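Local atomic coordinates of probable acetolactate synthase isozyme III (Small subunit) (PDB entry 2PC6), a protein that belongs to the acetolactate synthase small-subunit family, carries ACT-type domains, and is probably the regulatory partner of a larger catalytic subunit. Residues A[19-24]-A[70-75]; A[9-14]-A[35-40]. All coordinates share one frame; numbering follows the deposited sequence. Where two conformers were deposited one is given.

Interaction 1: A[19-24]-A[70-75]; sequences SRVAGL and IEVVKL. With CA (calcium ion), chain E.
Val21 and Val72 form the buried apolar part of this contact, and Arg20 and Glu71 the larger polar part beside it. The two valines touch by a single branch each, CG2 of Val21 lying 4.1 Å from CG2 of Val72, with the side chains crossing at about a right angle. Met48, Leu66 and Leu69 also pack on Val21, so this side belongs to the apolar layer between helix and sheet. The polar part faces solvent at Arg20. Its chain runs straight to CD, then bends at chi3 (-77°), presenting the guanidinium edge to the carboxylate. The grip is side-on: NE reaches OE1 of Glu71 at 3.1 Å and NH2 reaches OE2 of Glu71 at 3.0 Å, both nearly straight. The guanidinium and carboxylate planes are nevertheless 36° apart; OE2 offers its syn lone pair, and OE1 is also met on the syn side, but 32° out of the carboxylate plane. Glu71 was modelled in two conformers, so the salt bridge describes only one of them. On its backbone side, Val72 turns its O to the calcium ion at 2.5 Å, a site completed by Asn67 O, Leu69 O and two waters, one of which donates to Ile70 O. The beta-alpha-beta-beta-alpha-beta order, with helices 17-28 and 56-68 packed on a four-stranded antiparallel sheet and 72-77 an outermost strand within the chain, is that of the ACT domain.

Interaction 2: A[9-14]-A[35-40]; sequences LLMENE and LSVAPT
Leu10 meets Thr40 alongside the ACT-type antiparallel sheet, with Thr40 just past the end of strand 34-39 and strand 45-54 lying between that strand and strand 3-12. The two segments are therefore not paired with each other: between residues 10-13 and 37-40 the end-to-end directions differ by 91°, and side chains alone bridge the gap. The Leu10 side chain can be traced by its distance from Thr40 CG2. Leu10 CB is still 6.3 Å from Thr40 CG2, and Leu10 CG, set anti to its own carbonyl carbon (chi1 -87°), is 5.4 Å from Thr40 CG2. At the tip the branches diverge: Leu10 CD2 arrives at 3.9 Å from Thr40 CG2, while CD1 stays farther from it, and Leu163 and Lys164 pack on the Leu10 side chain. Thr40 gives its methyl to Leu10, while its OG1 lies within hydrogen-bonding reach of Leu45 O and Asp42 O, which must share or alternate for its one proton. One residue along, the selenomethionine Met11 projects to the other face of the strand, where Ala17 of helix 17-28 also packs on it; its CE comes to 4.3 Å from CG2 of Val37. Beyond the strand, Asn13 is the centre of an inverse gamma turn, closed by a weak bond from Glu14 N to Glu12 O. The side-chain amide of Asn13 is held at both ends, OD1 by Asn31 ND2 of the second subunit and ND2 by Pro43 O. Toward Pro39 the amide makes only a van der Waals contact, Asn13 ND2 lying 4.1 Å from Pro39 CG.

The four segments alternate along the chain, so interactions 1 and 2 are interleaved, with centres about 10 Å apart. Their direct join is the sheet: strands 3-12 and 72-77 are neighbours, and Val73 N lies 2.8 Å from Leu10 O, a probable hydrogen bond. Interaction 1 supplies a calcium ligand; interaction 2 stands back from the ion, the Met11 side chain being about 9 Å away. The approach of Glu14 OE2 to Glu71 OE2 is too short to be trusted and rests on one of two Glu71 conformers. Both contacts also border the second subunit, through Ser19 in interaction 1 and through residues 35-37, which continue the sheet antiparallel across the interface, in interaction 2.

Interaction 1: A[19-24]-A[70-75]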
ATOM      1  N   SER A  19       1.267 -14.562  -6.127  1.00 53.30           N
ATOM      2  CA  SER A  19       2.548 -15.122  -6.564  1.00 52.88           C
ATOM      3  C   SER A  19       2.550 -15.399  -8.086  1.00 52.05           C
ATOM      4  O   SER A  19       3.596 -15.299  -8.733  1.00 52.72           O
ATOM      5  CB  SER A  19       2.921 -16.402  -5.803  1.00 52.70           C
ATOM      6  OG  SER A  19       2.133 -17.450  -6.326  1.00 51.93           O
ATOM      7  N   ARG A  20       1.386 -15.739  -8.647  1.00 50.57           N
ATOM      8  CA  ARG A  20       1.283 -15.934 -10.093  1.00 50.30           C
ATOM      9  C   ARG A  20       1.358 -14.614 -10.891  1.00 50.06           C
ATOM     10  O   ARG A  20       1.965 -14.566 -11.965  1.00 49.88           O
ATOM     11  CB  ARG A  20       0.040 -16.756 -10.453  1.00 48.64           C
ATOM     12  CG  ARG A  20       0.295 -18.242 -10.222  1.00 50.18           C
ATOM     13  CD  ARG A  20      -0.923 -19.155 -10.554  1.00 48.04           C
ATOM     14  NE  ARG A  20      -1.942 -19.106  -9.508  1.00 48.83           N
ATOM     15  CZ  ARG A  20      -1.901 -19.851  -8.398  1.00 50.73           C
ATOM     16  NH1 ARG A  20      -0.878 -20.683  -8.179  1.00 47.87           N
ATOM     17  NH2 ARG A  20      -2.877 -19.755  -7.490  1.00 49.92           N
ATOM     18  N   VAL A  21       0.744 -13.552 -10.370  1.00 49.67           N
ATOM     19  CA  VAL A  21       0.843 -12.265 -10.992  1.00 49.86           C
ATOM     20  C   VAL A  21       2.293 -11.761 -10.910  1.00 50.78           C
ATOM     21  O   VAL A  21       2.824 -11.224 -11.883  1.00 50.57           O
ATOM     22  CB  VAL A  21      -0.165 -11.285 -10.392  1.00 50.68           C
ATOM     23  CG1 VAL A  21       0.194  -9.820 -10.754  1.00 47.91           C
ATOM     24  CG2 VAL A  21      -1.560 -11.657 -10.906  1.00 49.76           C
ATOM     25  N   ALA A  22       2.967 -11.989  -9.782  1.00 51.30           N
ATOM     26  CA  ALA A  22       4.354 -11.511  -9.658  1.00 51.02           C
ATOM     27  C   ALA A  22       5.274 -12.377 -10.483  1.00 51.35           C
ATOM     28  O   ALA A  22       6.283 -11.864 -11.010  1.00 52.06           O
ATOM     29  CB  ALA A  22       4.801 -11.447  -8.213  1.00 50.69           C
ATOM     30  N   GLY A  23       4.927 -13.662 -10.641  1.00 50.13           N
ATOM     31  CA  GLY A  23       5.749 -14.556 -11.439  1.00 49.07           C
ATOM     32  C   GLY A  23       5.777 -14.172 -12.918  1.00 49.34           C
ATOM     33  O   GLY A  23       6.823 -14.188 -13.581  1.00 49.82           O
ATOM     34  N   LEU A  24       4.615 -13.819 -13.442  1.00 49.82           N
ATOM     35  CA  LEU A  24       4.483 -13.352 -14.823  1.00 50.01           C
ATOM     36  C   LEU A  24       5.455 -12.174 -15.135  1.00 49.85           C
ATOM     37  O   LEU A  24       6.156 -12.219 -16.133  1.00 49.35           O
ATOM     38  CB  LEU A  24       3.016 -12.990 -15.089  1.00 50.15           C
ATOM     39  CG  LEU A  24       2.571 -12.479 -16.459  1.00 51.68           C
ATOM     40  CD1 LEU A  24       1.066 -12.661 -16.617  1.00 52.76           C
ATOM     41  CD2 LEU A  24       2.941 -11.010 -16.622  1.00 50.34           C
ATOM     42  N   ILE A  70      -6.426 -16.606 -15.390  1.00 51.24           N
ATOM     43  CA  ILE A  70      -7.845 -16.742 -14.958  1.00 51.62           C
ATOM     44  C   ILE A  70      -8.183 -15.987 -13.642  1.00 51.17           C
ATOM     45  O   ILE A  70      -9.343 -15.663 -13.390  1.00 50.99           O
ATOM     46  CB  ILE A  70      -8.387 -18.215 -14.900  1.00 51.38           C
ATOM     47  CG1 ILE A  70      -7.702 -19.030 -13.802  1.00 52.19           C
ATOM     48  CG2 ILE A  70      -8.316 -18.886 -16.276  1.00 52.80           C
ATOM     49  N   GLU A  71      -7.179 -15.717 -12.815  0.50 50.80           N
ATOM     50  CA  GLU A  71      -7.423 -15.073 -11.523  0.50 50.49           C
ATOM     51  C   GLU A  71      -7.541 -13.543 -11.641  0.50 51.10           C
ATOM     52  O   GLU A  71      -7.967 -12.862 -10.693  0.50 50.90           O
ATOM     53  CB  GLU A  71      -6.364 -15.477 -10.492  0.50 50.05           C
ATOM     54  CG  GLU A  71      -6.529 -16.900  -9.938  0.50 47.51           C
ATOM     55  CD  GLU A  71      -5.261 -17.412  -9.249  0.50 44.78           C
ATOM     56  OE1 GLU A  71      -4.141 -16.974  -9.595  0.50 42.45           O
ATOM     57  OE2 GLU A  71      -5.383 -18.277  -8.366  0.50 43.22           O
ATOM     58  N   VAL A  72      -7.165 -13.021 -12.810  1.00 51.16           N
ATOM     59  CA  VAL A  72      -7.346 -11.636 -13.136  1.00 50.98           C
ATOM     60  C   VAL A  72      -8.692 -11.454 -13.856  1.00 51.85           C
ATOM     61  O   VAL A  72      -8.921 -11.994 -14.921  1.00 50.88           O
ATOM     62  CB  VAL A  72      -6.202 -11.196 -14.017  1.00 51.67           C
ATOM     63  CG1 VAL A  72      -6.520  -9.841 -14.707  1.00 50.49           C
ATOM     64  CG2 VAL A  72      -4.883 -11.151 -13.172  1.00 49.90           C
ATOM     65  N   VAL A  73      -9.579 -10.678 -13.249  1.00 52.77           N
ATOM     66  CA  VAL A  73     -10.996 -10.682 -13.628  1.00 53.49           C
ATOM     67  C   VAL A  73     -11.374  -9.483 -14.513  1.00 53.30           C
ATOM     68  O   VAL A  73     -12.044  -9.643 -15.528  1.00 53.48           O
ATOM     69  CB  VAL A  73     -11.924 -10.740 -12.350  1.00 53.94           C
ATOM     70  CG1 VAL A  73     -13.394 -10.597 -12.743  1.00 54.83           C
ATOM     71  CG2 VAL A  73     -11.709 -12.046 -11.561  1.00 53.10           C
ATOM     72  N   LYS A  74     -10.955  -8.289 -14.092  1.00 52.98           N
ATOM     73  CA  LYS A  74     -11.045  -7.066 -14.878  1.00 52.71           C
ATOM     74  C   LYS A  74      -9.714  -6.343 -14.712  1.00 52.85           C
ATOM     75  O   LYS A  74      -8.940  -6.629 -13.783  1.00 53.26           O
ATOM     76  CB  LYS A  74     -12.244  -6.185 -14.449  1.00 52.64           C
ATOM     77  CG  LYS A  74     -13.557  -6.475 -15.235  1.00 52.16           C
ATOM     78  N   LEU A  75      -9.452  -5.385 -15.589  1.00 52.99           N
ATOM     79  CA  LEU A  75      -8.143  -4.745 -15.665  1.00 53.05           C
ATOM     80  C   LEU A  75      -8.247  -3.498 -16.526  1.00 53.24           C
ATOM     81  O   LEU A  75      -8.800  -3.545 -17.632  1.00 53.00           O
ATOM     82  CB  LEU A  75      -7.129  -5.717 -16.303  1.00 52.78           C
ATOM     83  CG  LEU A  75      -5.685  -5.214 -16.371  1.00 53.15           C
ATOM     84  CD1 LEU A  75      -4.661  -6.336 -16.388  1.00 49.91           C
ATOM     85  CD2 LEU A  75      -5.492  -4.256 -17.571  1.00 53.59           C
TER
HETATM   86 CA    CA E 301      -8.648 -13.309 -17.023  1.00 73.11          CA
HETATM   87  O   HOH W   1     -10.502 -14.567 -15.977  1.00 58.40           O
HETATM   88  O   HOH W   2     -10.307 -13.543 -18.542  1.00 74.64           O

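Interaction 2: A[9-14]-A[35-40]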
ATOM      1  N   LEU A   9      -6.279  -3.714 -11.137  1.00 55.21           N
ATOM      2  CA  LEU A   9      -6.941  -4.958 -11.464  1.00 55.04           C
ATOM      3  C   LEU A   9      -7.714  -5.578 -10.311  1.00 55.40           C
ATOM      4  O   LEU A   9      -7.433  -5.322  -9.133  1.00 55.01           O
ATOM      5  CB  LEU A   9      -5.986  -5.941 -12.156  1.00 55.11           C
ATOM      6  CG  LEU A   9      -4.619  -6.270 -11.572  1.00 54.51           C
ATOM      7  CD1 LEU A   9      -4.825  -7.431 -10.640  1.00 57.62           C
ATOM      8  CD2 LEU A   9      -3.641  -6.697 -12.656  1.00 52.57           C
ATOM      9  N   LEU A  10      -8.751  -6.314 -10.702  1.00 55.46           N
ATOM     10  CA  LEU A  10      -9.545  -7.101  -9.820  1.00 56.11           C
ATOM     11  C   LEU A  10      -9.066  -8.553  -9.882  1.00 56.70           C
ATOM     12  O   LEU A  10      -8.889  -9.136 -10.958  1.00 56.76           O
ATOM     13  CB  LEU A  10     -11.022  -7.015 -10.211  1.00 56.05           C
ATOM     14  CG  LEU A  10     -11.933  -5.887  -9.688  1.00 57.30           C
ATOM     15  CD1 LEU A  10     -13.343  -6.118 -10.151  1.00 57.13           C
ATOM     16  CD2 LEU A  10     -11.909  -5.669  -8.155  1.00 57.63           C
HETATM   17  N   MSE A  11      -8.848  -9.150  -8.727  1.00 57.66           N
HETATM   18  CA  MSE A  11      -8.518 -10.553  -8.745  1.00 59.16           C
HETATM   19  C   MSE A  11      -9.048 -11.366  -7.613  1.00 58.66           C
HETATM   20  O   MSE A  11      -9.328 -10.846  -6.535  1.00 58.54           O
HETATM   21  CB  MSE A  11      -7.024 -10.763  -8.875  1.00 60.21           C
HETATM   22  CG  MSE A  11      -6.159  -9.837  -8.092  1.00 64.45           C
HETATM   23 SE   MSE A  11      -4.613 -10.948  -7.815  1.00 79.50          SE
HETATM   24  CE  MSE A  11      -4.732 -11.338  -5.766  1.00 73.33           C
ATOM     25  N   GLU A  12      -9.203 -12.654  -7.903  1.00 58.76           N
ATOM     26  CA  GLU A  12      -9.527 -13.682  -6.922  1.00 58.60           C
ATOM     27  C   GLU A  12      -8.668 -13.552  -5.669  1.00 58.43           C
ATOM     28  O   GLU A  12      -7.446 -13.724  -5.721  1.00 58.31           O
ATOM     29  CB  GLU A  12      -9.338 -15.080  -7.531  1.00 58.92           C
ATOM     30  CG  GLU A  12     -10.103 -15.369  -8.864  1.00 60.22           C
ATOM     31  CD  GLU A  12     -11.654 -15.356  -8.760  1.00 61.88           C
ATOM     32  OE1 GLU A  12     -12.248 -14.913  -7.741  1.00 62.56           O
ATOM     33  OE2 GLU A  12     -12.289 -15.800  -9.734  1.00 61.89           O
ATOM     34  N   ASN A  13      -9.307 -13.229  -4.545  1.00 57.97           N
ATOM     35  CA  ASN A  13      -8.612 -13.162  -3.271  1.00 57.58           C
ATOM     36  C   ASN A  13      -8.269 -14.573  -2.752  1.00 57.62           C
ATOM     37  O   ASN A  13      -8.857 -15.093  -1.766  1.00 57.73           O
ATOM     38  CB  ASN A  13      -9.420 -12.351  -2.267  1.00 57.30           C
ATOM     39  CG  ASN A  13      -8.687 -12.152  -0.959  1.00 57.21           C
ATOM     40  OD1 ASN A  13      -7.451 -12.296  -0.864  1.00 55.76           O
ATOM     41  ND2 ASN A  13      -9.442 -11.840   0.063  1.00 56.92           N
ATOM     42  N   GLU A  14      -7.319 -15.201  -3.430  1.00 57.45           N
ATOM     43  CA  GLU A  14      -6.967 -16.590  -3.110  1.00 58.39           C
ATOM     44  C   GLU A  14      -5.449 -16.814  -3.121  1.00 59.02           C
ATOM     45  O   GLU A  14      -4.687 -15.976  -3.628  1.00 58.88           O
ATOM     46  CB  GLU A  14      -7.702 -17.590  -4.027  1.00 57.20           C
ATOM     47  CG  GLU A  14      -7.331 -17.447  -5.490  1.00 57.07           C
ATOM     48  CD  GLU A  14      -8.085 -18.387  -6.421  1.00 57.20           C
ATOM     49  OE1 GLU A  14      -9.143 -18.924  -6.036  1.00 57.23           O
ATOM     50  OE2 GLU A  14      -7.618 -18.589  -7.559  1.00 57.16           O
ATOM     51  N   LEU A  35       3.543  -1.948  -5.630  1.00 51.81           N
ATOM     52  CA  LEU A  35       2.387  -2.789  -5.733  1.00 52.00           C
ATOM     53  C   LEU A  35       1.536  -2.713  -4.457  1.00 52.24           C
ATOM     54  O   LEU A  35       2.037  -2.990  -3.385  1.00 53.11           O
ATOM     55  CB  LEU A  35       2.832  -4.243  -5.978  1.00 51.46           C
ATOM     56  CG  LEU A  35       1.704  -5.251  -6.186  1.00 51.63           C
ATOM     57  CD1 LEU A  35       2.077  -6.315  -7.194  1.00 51.43           C
ATOM     58  CD2 LEU A  35       1.302  -5.900  -4.850  1.00 50.06           C
ATOM     59  N   SER A  36       0.247  -2.410  -4.617  1.00 51.75           N
ATOM     60  CA  SER A  36      -0.756  -2.478  -3.569  1.00 51.79           C
ATOM     61  C   SER A  36      -1.837  -3.483  -3.892  1.00 50.52           C
ATOM     62  O   SER A  36      -2.380  -3.468  -4.987  1.00 51.12           O
ATOM     63  CB  SER A  36      -1.478  -1.148  -3.486  1.00 52.00           C
ATOM     64  OG  SER A  36      -1.170  -0.526  -2.285  1.00 58.49           O
ATOM     65  N   VAL A  37      -2.213  -4.301  -2.923  1.00 49.22           N
ATOM     66  CA  VAL A  37      -3.347  -5.192  -3.089  1.00 47.82           C
ATOM     67  C   VAL A  37      -4.046  -5.354  -1.721  1.00 48.15           C
ATOM     68  O   VAL A  37      -3.395  -5.380  -0.695  1.00 48.36           O
ATOM     69  CB  VAL A  37      -2.879  -6.550  -3.695  1.00 47.72           C
ATOM     70  CG1 VAL A  37      -1.850  -7.238  -2.802  1.00 46.84           C
ATOM     71  CG2 VAL A  37      -4.046  -7.477  -3.953  1.00 46.11           C
ATOM     72  N   ALA A  38      -5.365  -5.408  -1.700  1.00 48.52           N
ATOM     73  CA  ALA A  38      -6.135  -5.634  -0.461  1.00 49.44           C
ATOM     74  C   ALA A  38      -7.554  -5.966  -0.872  1.00 49.80           C
ATOM     75  O   ALA A  38      -7.923  -5.710  -2.012  1.00 49.30           O
ATOM     76  CB  ALA A  38      -6.104  -4.398   0.479  1.00 50.05           C
ATOM     77  N   PRO A  39      -8.348  -6.562   0.036  1.00 50.81           N
ATOM     78  CA  PRO A  39      -9.696  -7.005  -0.383  1.00 51.50           C
ATOM     79  C   PRO A  39     -10.592  -5.836  -0.751  1.00 52.21           C
ATOM     80  O   PRO A  39     -10.385  -4.722  -0.257  1.00 52.76           O
ATOM     81  CB  PRO A  39     -10.263  -7.712   0.889  1.00 51.44           C
ATOM     82  CG  PRO A  39      -9.047  -8.081   1.716  1.00 51.59           C
ATOM     83  CD  PRO A  39      -8.091  -6.876   1.462  1.00 51.13           C
ATOM     84  N   THR A  40     -11.564  -6.077  -1.616  1.00 52.86           N
ATOM     85  CA  THR A  40     -12.589  -5.076  -1.905  1.00 53.29           C
ATOM     86  C   THR A  40     -13.803  -5.317  -0.993  1.00 54.00           C
ATOM     87  O   THR A  40     -13.772  -6.217  -0.130  1.00 53.55           O
ATOM     88  CB  THR A  40     -13.019  -5.124  -3.398  1.00 53.60           C
ATOM     89  OG1 THR A  40     -13.681  -6.363  -3.675  1.00 52.29           O
ATOM     90  CG2 THR A  40     -11.797  -4.949  -4.330  1.00 52.83           C
TER